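Local coordinates for protein lysin (Enterococcus phage IMEEF1, PDB 6IST) that probably cleaves the peptidoglycan of its enterococcal host through a calcium-binding CHAP domain of the papain-like cysteine peptidase type, at residues V2-V11 with V34-G42; L57-S68 with M129-P139. All blocks are in the same frame, centred on the assembly; numbering follows the deposited sequence.

Interaction 1: residues V2-V11 with V34-G42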
loop_
_atom_site.group_PDB
_atom_site.type_symbol
_atom_site.label_atom_id
_atom_site.label_comp_id
_atom_site.label_asym_id
_atom_site.label_seq_id
_atom_site.Cartn_x
_atom_site.Cartn_y
_atom_site.Cartn_z
ATOM N N VAL C 2 -13.739 -11.304 -0.844
ATOM C CA VAL C 2 -14.438 -11.097 -2.116
ATOM C C VAL C 2 -15.472 -12.172 -2.425
ATOM O O VAL C 2 -15.217 -13.347 -2.282
ATOM C CB VAL C 2 -13.458 -10.935 -3.289
ATOM C CG1 VAL C 2 -14.221 -10.793 -4.600
ATOM C CG2 VAL C 2 -12.607 -9.708 -3.025
ATOM N N LYS C 3 -16.642 -11.732 -2.858
ATOM C CA LYS C 3 -17.721 -12.627 -3.152
ATOM C C LYS C 3 -17.714 -12.980 -4.692
ATOM O O LYS C 3 -17.731 -12.124 -5.567
ATOM C CB LYS C 3 -18.995 -11.978 -2.665
ATOM C CG LYS C 3 -20.260 -12.721 -2.961
ATOM C CD LYS C 3 -20.319 -14.147 -2.398
ATOM C CE LYS C 3 -21.313 -15.016 -3.196
ATOM N NZ LYS C 3 -20.660 -16.110 -3.953
ATOM N N LEU C 4 -17.758 -14.255 -4.958
ATOM C CA LEU C 4 -17.768 -14.767 -6.301
ATOM C C LEU C 4 -18.913 -14.174 -7.124
ATOM O O LEU C 4 -18.736 -13.792 -8.264
ATOM C CB LEU C 4 -17.872 -16.276 -6.270
ATOM C CG LEU C 4 -18.116 -16.860 -7.646
ATOM C CD1 LEU C 4 -16.904 -16.592 -8.539
ATOM C CD2 LEU C 4 -18.424 -18.331 -7.444
ATOM N N ASN C 5 -20.092 -14.073 -6.537
ATOM C CA ASN C 5 -21.241 -13.492 -7.239
ATOM C C ASN C 5 -21.027 -12.067 -7.662
ATOM O O ASN C 5 -21.537 -11.667 -8.680
ATOM C CB ASN C 5 -22.546 -13.555 -6.415
ATOM C CG ASN C 5 -23.723 -13.005 -7.201
ATOM O OD1 ASN C 5 -24.069 -13.544 -8.271
ATOM N ND2 ASN C 5 -24.281 -11.878 -6.745
ATOM N N ASP C 6 -20.251 -11.304 -6.905
ATOM C CA ASP C 6 -19.947 -9.943 -7.307
ATOM C C ASP C 6 -19.100 -9.914 -8.544
ATOM O O ASP C 6 -19.382 -9.170 -9.477
ATOM C CB ASP C 6 -19.283 -9.165 -6.159
ATOM C CG ASP C 6 -20.261 -8.900 -5.008
ATOM O OD1 ASP C 6 -21.451 -8.734 -5.339
ATOM O OD2 ASP C 6 -19.883 -8.888 -3.800
ATOM N N VAL C 7 -18.057 -10.736 -8.564
ATOM C CA VAL C 7 -17.259 -10.828 -9.770
ATOM C C VAL C 7 -18.056 -11.306 -10.976
ATOM O O VAL C 7 -18.011 -10.718 -11.992
ATOM C CB VAL C 7 -16.056 -11.728 -9.567
ATOM C CG1 VAL C 7 -15.335 -11.950 -10.857
ATOM C CG2 VAL C 7 -15.140 -11.033 -8.591
ATOM N N LEU C 8 -18.846 -12.330 -10.805
ATOM C CA LEU C 8 -19.570 -12.829 -11.944
ATOM C C LEU C 8 -20.632 -11.877 -12.455
ATOM O O LEU C 8 -20.851 -11.778 -13.652
ATOM C CB LEU C 8 -20.230 -14.179 -11.624
ATOM C CG LEU C 8 -19.259 -15.312 -11.233
ATOM C CD1 LEU C 8 -20.007 -16.542 -10.776
ATOM C CD2 LEU C 8 -18.354 -15.587 -12.420
ATOM N N SER C 9 -21.302 -11.191 -11.548
ATOM C CA SER C 9 -22.231 -10.133 -11.977
ATOM C C SER C 9 -21.525 -9.072 -12.829
ATOM O O SER C 9 -21.955 -8.723 -13.900
ATOM C CB SER C 9 -22.886 -9.516 -10.772
ATOM O OG SER C 9 -23.758 -8.523 -11.227
ATOM N N TYR C 10 -20.400 -8.601 -12.344
ATOM C CA TYR C 10 -19.633 -7.585 -13.041
ATOM C C TYR C 10 -19.150 -8.078 -14.412
ATOM O O TYR C 10 -19.366 -7.422 -15.443
ATOM C CB TYR C 10 -18.441 -7.130 -12.176
ATOM C CG TYR C 10 -17.608 -6.105 -12.876
ATOM C CD1 TYR C 10 -18.026 -4.795 -12.998
ATOM C CD2 TYR C 10 -16.423 -6.467 -13.453
ATOM C CE1 TYR C 10 -17.261 -3.842 -13.695
ATOM C CE2 TYR C 10 -15.636 -5.538 -14.137
ATOM C CZ TYR C 10 -16.062 -4.241 -14.273
ATOM O OH TYR C 10 -15.243 -3.361 -14.987
ATOM N N VAL C 11 -18.532 -9.247 -14.426
ATOM C CA VAL C 11 -18.048 -9.848 -15.687
ATOM C C VAL C 11 -19.166 -10.092 -16.700
ATOM O O VAL C 11 -19.059 -9.647 -17.847
ATOM C CB VAL C 11 -17.233 -11.107 -15.422
ATOM C CG1 VAL C 11 -16.817 -11.776 -16.709
ATOM C CG2 VAL C 11 -15.976 -10.681 -14.681
ATOM N N VAL C 34 -7.024 -7.775 -16.186
ATOM C CA VAL C 34 -6.418 -6.756 -15.318
ATOM C C VAL C 34 -7.495 -5.863 -14.670
ATOM O O VAL C 34 -7.424 -5.612 -13.498
ATOM C CB VAL C 34 -5.423 -5.857 -16.069
ATOM C CG1 VAL C 34 -5.096 -4.611 -15.257
ATOM C CG2 VAL C 34 -4.222 -6.692 -16.451
ATOM N N ASP C 35 -8.548 -5.551 -15.403
ATOM C CA ASP C 35 -9.578 -4.710 -14.866
ATOM C C ASP C 35 -10.209 -5.421 -13.691
ATOM O O ASP C 35 -10.465 -4.837 -12.628
ATOM C CB ASP C 35 -10.587 -4.391 -15.934
ATOM C CG ASP C 35 -11.742 -3.494 -15.428
ATOM O OD1 ASP C 35 -11.519 -2.319 -15.041
ATOM O OD2 ASP C 35 -12.888 -3.992 -15.412
ATOM N N VAL C 36 -10.680 -6.624 -13.943
ATOM C CA VAL C 36 -11.332 -7.374 -12.875
ATOM C C VAL C 36 -10.455 -7.623 -11.651
ATOM O O VAL C 36 -10.878 -7.436 -10.487
ATOM C CB VAL C 36 -11.883 -8.685 -13.402
ATOM C CG1 VAL C 36 -12.527 -9.497 -12.293
ATOM C CG2 VAL C 36 -12.806 -8.429 -14.554
ATOM N N MET C 37 -9.215 -8.042 -11.856
ATOM C CA MET C 37 -8.372 -8.274 -10.754
ATOM C C MET C 37 -8.088 -6.937 -9.971
ATOM O O MET C 37 -8.050 -6.971 -8.726
ATOM C CB MET C 37 -7.061 -8.913 -11.194
ATOM C CG MET C 37 -7.048 -10.441 -11.503
ATOM S SD MET C 37 -7.803 -11.552 -10.339
ATOM C CE MET C 37 -9.492 -11.655 -11.023
ATOM N N GLN C 38 -7.850 -5.828 -10.656
ATOM C CA GLN C 38 -7.628 -4.544 -9.991
ATOM C C GLN C 38 -8.861 -4.087 -9.171
ATOM O O GLN C 38 -8.743 -3.789 -8.034
ATOM C CB GLN C 38 -7.291 -3.463 -10.972
ATOM C CG GLN C 38 -5.904 -3.479 -11.499
ATOM C CD GLN C 38 -5.581 -2.185 -12.276
ATOM O OE1 GLN C 38 -4.566 -1.533 -12.035
ATOM N NE2 GLN C 38 -6.500 -1.779 -13.152
ATOM N N ARG C 39 -10.051 -4.135 -9.751
ATOM C CA ARG C 39 -11.244 -3.664 -9.038
ATOM C C ARG C 39 -11.587 -4.521 -7.851
ATOM O O ARG C 39 -12.045 -4.008 -6.830
ATOM C CB ARG C 39 -12.473 -3.804 -9.911
ATOM C CG ARG C 39 -12.645 -2.719 -10.856
ATOM C CD ARG C 39 -13.962 -2.920 -11.620
ATOM N NE ARG C 39 -13.693 -2.179 -12.816
ATOM C CZ ARG C 39 -13.746 -0.859 -12.928
ATOM N NH1 ARG C 39 -14.207 -0.077 -11.941
ATOM N NH2 ARG C 39 -13.402 -0.333 -14.083
ATOM N N PHE C 40 -11.471 -5.843 -7.990
ATOM C CA PHE C 40 -11.912 -6.708 -6.923
ATOM C C PHE C 40 -10.868 -7.119 -5.910
ATOM O O PHE C 40 -11.184 -7.302 -4.710
ATOM C CB PHE C 40 -12.579 -7.921 -7.480
ATOM C CG PHE C 40 -13.943 -7.620 -8.054
ATOM C CD1 PHE C 40 -15.076 -7.666 -7.243
ATOM C CD2 PHE C 40 -14.064 -7.317 -9.348
ATOM C CE1 PHE C 40 -16.304 -7.306 -7.755
ATOM C CE2 PHE C 40 -15.261 -6.944 -9.885
ATOM C CZ PHE C 40 -16.388 -6.946 -9.089
ATOM N N PHE C 41 -9.657 -7.304 -6.357
ATOM C CA PHE C 41 -8.590 -7.781 -5.480
ATOM C C PHE C 41 -7.436 -6.809 -5.260
ATOM O O PHE C 41 -6.530 -7.128 -4.536
ATOM C CB PHE C 41 -8.046 -9.065 -6.052
ATOM C CG PHE C 41 -9.023 -10.170 -5.987
ATOM C CD1 PHE C 41 -9.228 -10.804 -4.805
ATOM C CD2 PHE C 41 -9.763 -10.543 -7.104
ATOM C CE1 PHE C 41 -10.120 -11.857 -4.743
ATOM C CE2 PHE C 41 -10.698 -11.539 -7.022
ATOM C CZ PHE C 41 -10.906 -12.147 -5.828
ATOM N N GLY C 42 -7.460 -5.676 -5.917
ATOM C CA GLY C 42 -6.393 -4.672 -5.765
ATOM C C GLY C 42 -5.082 -5.212 -6.344
ATOM O O GLY C 42 -4.007 -4.712 -5.987
#

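Interaction 2: residues L57-S68 with M129-P139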
loop_
_atom_site.group_PDB
_atom_site.type_symbol
_atom_site.label_atom_id
_atom_site.label_comp_id
_atom_site.label_asym_id
_atom_site.label_seq_id
_atom_site.Cartn_x
_atom_site.Cartn_y
_atom_site.Cartn_z
ATOM N N LEU C 57 2.221 -14.052 -7.438
ATOM C CA LEU C 57 0.820 -13.830 -7.155
ATOM C C LEU C 57 0.635 -13.312 -5.753
ATOM O O LEU C 57 1.386 -13.668 -4.895
ATOM C CB LEU C 57 0.061 -15.138 -7.279
ATOM C CG LEU C 57 0.188 -15.801 -8.661
ATOM C CD1 LEU C 57 -0.613 -17.073 -8.651
ATOM C CD2 LEU C 57 -0.309 -14.955 -9.797
ATOM N N PRO C 58 -0.389 -12.488 -5.519
ATOM C CA PRO C 58 -0.645 -11.995 -4.192
ATOM C C PRO C 58 -1.059 -13.104 -3.241
ATOM O O PRO C 58 -1.473 -14.180 -3.668
ATOM C CB PRO C 58 -1.819 -10.999 -4.382
ATOM C CG PRO C 58 -1.763 -10.627 -5.852
ATOM C CD PRO C 58 -1.315 -11.886 -6.510
ATOM N N ALA C 59 -0.968 -12.798 -1.960
ATOM C CA ALA C 59 -1.422 -13.709 -0.916
ATOM C C ALA C 59 -2.787 -14.261 -1.184
ATOM O O ALA C 59 -3.696 -13.506 -1.550
ATOM C CB ALA C 59 -1.423 -12.965 0.435
ATOM N N GLY C 60 -2.944 -15.570 -0.958
ATOM C CA GLY C 60 -4.231 -16.216 -1.096
ATOM C C GLY C 60 -4.490 -16.806 -2.498
ATOM O O GLY C 60 -5.326 -17.724 -2.642
ATOM N N PHE C 61 -3.803 -16.301 -3.533
ATOM C CA PHE C 61 -3.982 -16.790 -4.903
ATOM C C PHE C 61 -3.294 -18.135 -5.145
ATOM O O PHE C 61 -2.241 -18.423 -4.607
ATOM C CB PHE C 61 -3.442 -15.759 -5.929
ATOM C CG PHE C 61 -4.354 -14.595 -6.156
ATOM C CD1 PHE C 61 -4.543 -13.631 -5.165
ATOM C CD2 PHE C 61 -5.017 -14.442 -7.364
ATOM C CE1 PHE C 61 -5.364 -12.527 -5.371
ATOM C CE2 PHE C 61 -5.869 -13.387 -7.564
ATOM C CZ PHE C 61 -6.052 -12.425 -6.577
ATOM N N GLN C 62 -3.918 -18.978 -5.940
ATOM C CA GLN C 62 -3.373 -20.251 -6.340
ATOM C C GLN C 62 -3.305 -20.307 -7.853
ATOM O O GLN C 62 -4.107 -19.711 -8.552
ATOM C CB GLN C 62 -4.258 -21.401 -5.913
ATOM C CG GLN C 62 -4.409 -21.615 -4.403
ATOM C CD GLN C 62 -5.581 -22.523 -4.114
ATOM O OE1 GLN C 62 -5.928 -23.393 -4.924
ATOM N NE2 GLN C 62 -6.217 -22.313 -2.973
ATOM N N ARG C 63 -2.347 -21.033 -8.330
ATOM C CA ARG C 63 -2.194 -21.276 -9.772
ATOM C C ARG C 63 -2.079 -22.750 -10.014
ATOM O O ARG C 63 -1.351 -23.439 -9.312
ATOM C CB ARG C 63 -0.947 -20.532 -10.229
ATOM C CG ARG C 63 -0.568 -20.737 -11.655
ATOM C CD ARG C 63 0.253 -19.593 -12.191
ATOM N NE ARG C 63 1.389 -19.392 -11.333
ATOM C CZ ARG C 63 2.086 -18.263 -11.215
ATOM N NH1 ARG C 63 1.750 -17.167 -11.837
ATOM N NH2 ARG C 63 3.052 -18.224 -10.322
ATOM N N ILE C 64 -2.823 -23.261 -10.996
ATOM C CA ILE C 64 -2.944 -24.671 -11.257
ATOM C C ILE C 64 -2.842 -24.928 -12.752
ATOM O O ILE C 64 -3.620 -24.379 -13.540
ATOM C CB ILE C 64 -4.352 -25.213 -10.780
ATOM C CG1 ILE C 64 -4.651 -24.768 -9.358
ATOM C CG2 ILE C 64 -4.421 -26.727 -10.922
ATOM C CD1 ILE C 64 -6.101 -24.877 -8.891
ATOM N N ARG C 65 -1.906 -25.773 -13.143
ATOM C CA ARG C 65 -1.849 -26.314 -14.495
ATOM C C ARG C 65 -3.043 -27.239 -14.673
ATOM O O ARG C 65 -3.264 -28.095 -13.840
ATOM C CB ARG C 65 -0.611 -27.166 -14.673
ATOM C CG ARG C 65 0.547 -26.466 -15.301
ATOM C CD ARG C 65 0.822 -26.971 -16.705
ATOM N NE ARG C 65 -0.381 -27.057 -17.493
ATOM C CZ ARG C 65 -0.434 -27.478 -18.754
ATOM N NH1 ARG C 65 0.684 -27.853 -19.389
ATOM N NH2 ARG C 65 -1.617 -27.506 -19.395
ATOM N N THR C 66 -3.850 -27.053 -15.698
ATOM C CA THR C 66 -5.035 -27.853 -15.814
ATOM C C THR C 66 -4.897 -28.816 -16.974
ATOM O O THR C 66 -4.634 -28.390 -18.088
ATOM C CB THR C 66 -6.305 -27.009 -15.965
ATOM O OG1 THR C 66 -6.172 -26.121 -17.066
ATOM C CG2 THR C 66 -6.601 -26.203 -14.677
ATOM N N THR C 67 -5.115 -30.095 -16.677
ATOM C CA THR C 67 -5.189 -31.181 -17.638
ATOM C C THR C 67 -6.632 -31.364 -18.156
ATOM O O THR C 67 -6.846 -31.898 -19.217
ATOM C CB THR C 67 -4.610 -32.490 -16.974
ATOM O OG1 THR C 67 -4.644 -33.568 -17.886
ATOM C CG2 THR C 67 -5.371 -32.925 -15.742
ATOM N N SER C 68 -7.625 -30.845 -17.437
ATOM C CA SER C 68 -9.018 -31.172 -17.727
ATOM C C SER C 68 -9.899 -29.993 -17.391
ATOM O O SER C 68 -9.662 -29.333 -16.389
ATOM C CB SER C 68 -9.430 -32.337 -16.808
ATOM O OG SER C 68 -10.818 -32.558 -16.933
ATOM N N MET C 129 -10.453 -27.006 -24.609
ATOM C CA MET C 129 -9.198 -26.933 -23.892
ATOM C C MET C 129 -7.981 -26.783 -24.798
ATOM O O MET C 129 -6.861 -26.739 -24.267
ATOM C CB MET C 129 -9.049 -28.179 -22.987
ATOM C CG MET C 129 -10.022 -28.185 -21.770
ATOM S SD MET C 129 -9.756 -26.910 -20.561
ATOM C CE MET C 129 -8.307 -27.532 -19.673
ATOM N N ASP C 130 -8.179 -26.575 -26.096
ATOM C CA ASP C 130 -7.029 -26.380 -27.005
ATOM C C ASP C 130 -6.231 -25.109 -26.656
ATOM O O ASP C 130 -6.779 -24.019 -26.583
ATOM C CB ASP C 130 -7.480 -26.315 -28.442
ATOM C CG ASP C 130 -7.990 -27.673 -28.973
ATOM O OD1 ASP C 130 -7.943 -28.677 -28.221
ATOM O OD2 ASP C 130 -8.466 -27.709 -30.144
ATOM N N GLY C 131 -4.940 -25.312 -26.369
ATOM C CA GLY C 131 -4.036 -24.225 -25.915
ATOM C C GLY C 131 -4.052 -23.800 -24.465
ATOM O O GLY C 131 -3.311 -22.867 -24.074
ATOM N N VAL C 132 -5.003 -24.317 -23.687
ATOM C CA VAL C 132 -5.136 -23.949 -22.266
ATOM C C VAL C 132 -4.019 -24.472 -21.429
ATOM O O VAL C 132 -3.709 -25.624 -21.469
ATOM C CB VAL C 132 -6.487 -24.403 -21.687
ATOM C CG1 VAL C 132 -6.616 -24.005 -20.206
ATOM C CG2 VAL C 132 -7.580 -23.728 -22.467
ATOM N N TRP C 133 -3.385 -23.583 -20.683
ATOM C CA TRP C 133 -2.313 -23.950 -19.763
ATOM C C TRP C 133 -2.886 -24.247 -18.410
ATOM O O TRP C 133 -2.570 -25.247 -17.778
ATOM C CB TRP C 133 -1.336 -22.770 -19.664
ATOM C CG TRP C 133 -0.221 -23.062 -18.772
ATOM C CD1 TRP C 133 0.925 -23.570 -19.117
ATOM C CD2 TRP C 133 -0.151 -22.807 -17.352
ATOM N NE1 TRP C 133 1.750 -23.684 -18.022
ATOM C CE2 TRP C 133 1.073 -23.270 -16.912
ATOM C CE3 TRP C 133 -1.035 -22.271 -16.424
ATOM C CZ2 TRP C 133 1.487 -23.153 -15.564
ATOM C CZ3 TRP C 133 -0.672 -22.208 -15.101
ATOM C CH2 TRP C 133 0.596 -22.643 -14.686
ATOM N N GLY C 134 -3.769 -23.383 -17.952
ATOM C CA GLY C 134 -4.299 -23.511 -16.568
ATOM C C GLY C 134 -5.082 -22.313 -16.071
ATOM O O GLY C 134 -5.619 -21.513 -16.866
ATOM N N VAL C 135 -5.139 -22.143 -14.740
ATOM C CA VAL C 135 -5.926 -21.171 -14.119
ATOM C C VAL C 135 -5.186 -20.465 -13.019
ATOM O O VAL C 135 -4.223 -21.048 -12.488
ATOM C CB VAL C 135 -7.215 -21.732 -13.541
ATOM C CG1 VAL C 135 -8.090 -22.236 -14.672
ATOM C CG2 VAL C 135 -7.022 -22.725 -12.405
ATOM N N ILE C 136 -5.561 -19.218 -12.780
ATOM C CA ILE C 136 -5.265 -18.534 -11.480
ATOM C C ILE C 136 -6.566 -18.499 -10.770
ATOM O O ILE C 136 -7.577 -18.059 -11.333
ATOM C CB ILE C 136 -4.615 -17.175 -11.687
ATOM C CG1 ILE C 136 -3.213 -17.409 -12.151
ATOM C CG2 ILE C 136 -4.581 -16.379 -10.380
ATOM C CD1 ILE C 136 -2.463 -16.209 -12.713
ATOM N N ARG C 137 -6.568 -19.058 -9.568
ATOM C CA ARG C 137 -7.757 -19.095 -8.720
ATOM C C ARG C 137 -7.634 -18.031 -7.629
ATOM O O ARG C 137 -6.790 -18.159 -6.729
ATOM C CB ARG C 137 -7.905 -20.489 -8.155
ATOM C CG ARG C 137 -9.065 -20.617 -7.213
ATOM C CD ARG C 137 -9.494 -22.067 -7.172
ATOM N NE ARG C 137 -9.754 -22.552 -8.538
ATOM C CZ ARG C 137 -9.725 -23.839 -8.923
ATOM N NH1 ARG C 137 -9.481 -24.801 -8.033
ATOM N NH2 ARG C 137 -9.962 -24.172 -10.180
ATOM N N PRO C 138 -8.409 -16.944 -7.738
ATOM C CA PRO C 138 -8.401 -15.888 -6.682
ATOM C C PRO C 138 -9.061 -16.476 -5.429
ATOM O O PRO C 138 -9.844 -17.465 -5.527
ATOM C CB PRO C 138 -9.299 -14.780 -7.222
ATOM C CG PRO C 138 -9.354 -15.023 -8.680
ATOM C CD PRO C 138 -9.262 -16.539 -8.859
ATOM N N PRO C 139 -8.769 -15.891 -4.305
ATOM C CA PRO C 139 -9.369 -16.314 -3.018
ATOM C C PRO C 139 -10.768 -15.705 -2.825
ATOM O O PRO C 139 -10.911 -14.552 -2.495
ATOM C CB PRO C 139 -8.393 -15.779 -2.010
ATOM C CG PRO C 139 -7.779 -14.592 -2.617
ATOM C CD PRO C 139 -7.856 -14.753 -4.109
HETATM O O HOH W 1 -7.151 -19.078 -4.122
HETATM O O HOH W 2 -8.877 -24.678 -5.367
#

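Interaction 1: residues V2-V11 with V34-G42
The N-terminal helix 4-11 of the CHAP domain packs against the C-terminal half of helix 29-41, the helix that begins at Cys29, probably the catalytic cysteine, as in related CHAP domains, and Tyr10 is the knob that joins them. Its ring enters the hole formed by Asp35, Val36, Arg39 and Phe40, carried there by a first torsion that puts CG anti to the backbone N (chi1 179°). At the far end Tyr10 OH donates a very short hydrogen bond to Asp35 OD2, 2.5 Å away and near the plane of the phenol ring. Arg39 NE lies 2.9 Å from the same Tyr10 OH, and Arg39 NH2 forms a salt bridge with the other carboxylate oxygen, Asp35 OD1, at 2.9 Å. Away from this polar end the contact is apolar. Val7 CG2 sits over one face of the Phe40 ring, 3.7 Å from its centroid, while Tyr10 CB meets the ring edge at Phe40 CZ (3.7 Å). The two rings themselves are tilted by 59°. Deeper in, the methyls of Val7 and Val11 reach Val36, with Val11 CG2 to Val36 CG2 at 3.9 Å. Val2, just ahead of the helix, closes the other end by laying CG2 against Phe41 CE1 at 3.7 Å. With the phenol on OD2 and Arg39 NH2 on OD1, the Asp35 carboxylate's rotation is held from both oxygens, and Arg39 probably offsets its charge; the phenol bond's exact length should not be pressed, but the carboxylate, about one helical turn along from the calcium ligand Asp31, would tend to polarise the hydroxyl.

Interaction 2: residues L57-S68 with M129-P139
Trp133 O is gripped three times by Thr66 and Arg65: Thr66 N donates to it at 3.0 Å in a fairly straight bond, and Arg65 NE and NH2 add two weak, bent ones. The same arginine folds back at chi2 and chi3, which lays its guanidinium almost parallel to the indole (planes 16° apart) in a cation-pi stack, Arg65 CZ standing 4.4 Å from the centroid of the five-membered ring. Arg65 CG covers the six-membered ring on that face, and Arg63 CG comes to the indole edge at CZ3. Thr66 OG1, buried here, has no polar partner in the model. Between these residues and the turn at Gly60 the strands run antiparallel, with Arg137 N to Gln62 O the shortest rung at 2.7 Å. Beside Gln62 and Arg137 lie Ile64 and Val135; Ile64 CD1 rests over a face of the Arg137 guanidinium, 3.5 Å from NH1, while Arg137 NH2 forms a salt bridge with Asp76 OD2. One water bridges Gly60 O and Arg137 O. At the far end Phe61 receives Pro138 CA and Pro139 CD on one ring face, the latter 3.7 Å from the ring centroid, and Ile136 CG2 at its edge. Trp133 and Gly134 both face Ile79 in a classic beta bulge, and 62-65, paired with 132-137, is an edge strand, within this chain, of the antiparallel sheet of the CHAP domain.

Interaction 1 joins two helices of the CHAP domain and interaction 2 two strands of its antiparallel sheet. These layers meet at Phe41, whose CZ lies 3.4 Å from Pro138 CB, and at Phe61, which packs on Met37 and edge-to-face on Phe41; helix 29-41 therefore touches both the N-terminal helix and the strand pair. Each is only partly buried. In interaction 1 the hydrogen bond across the contact joins two side chains, and apolar packing has a polar cluster of Tyr10, Asp35 and Arg39 at one end, the Asp35 side chain about 10 Å from the calcium ion. In 57-68 with 129-139 the backbone carries the pairing, and side chains cover the two faces of a sheet edge lying away from the metal.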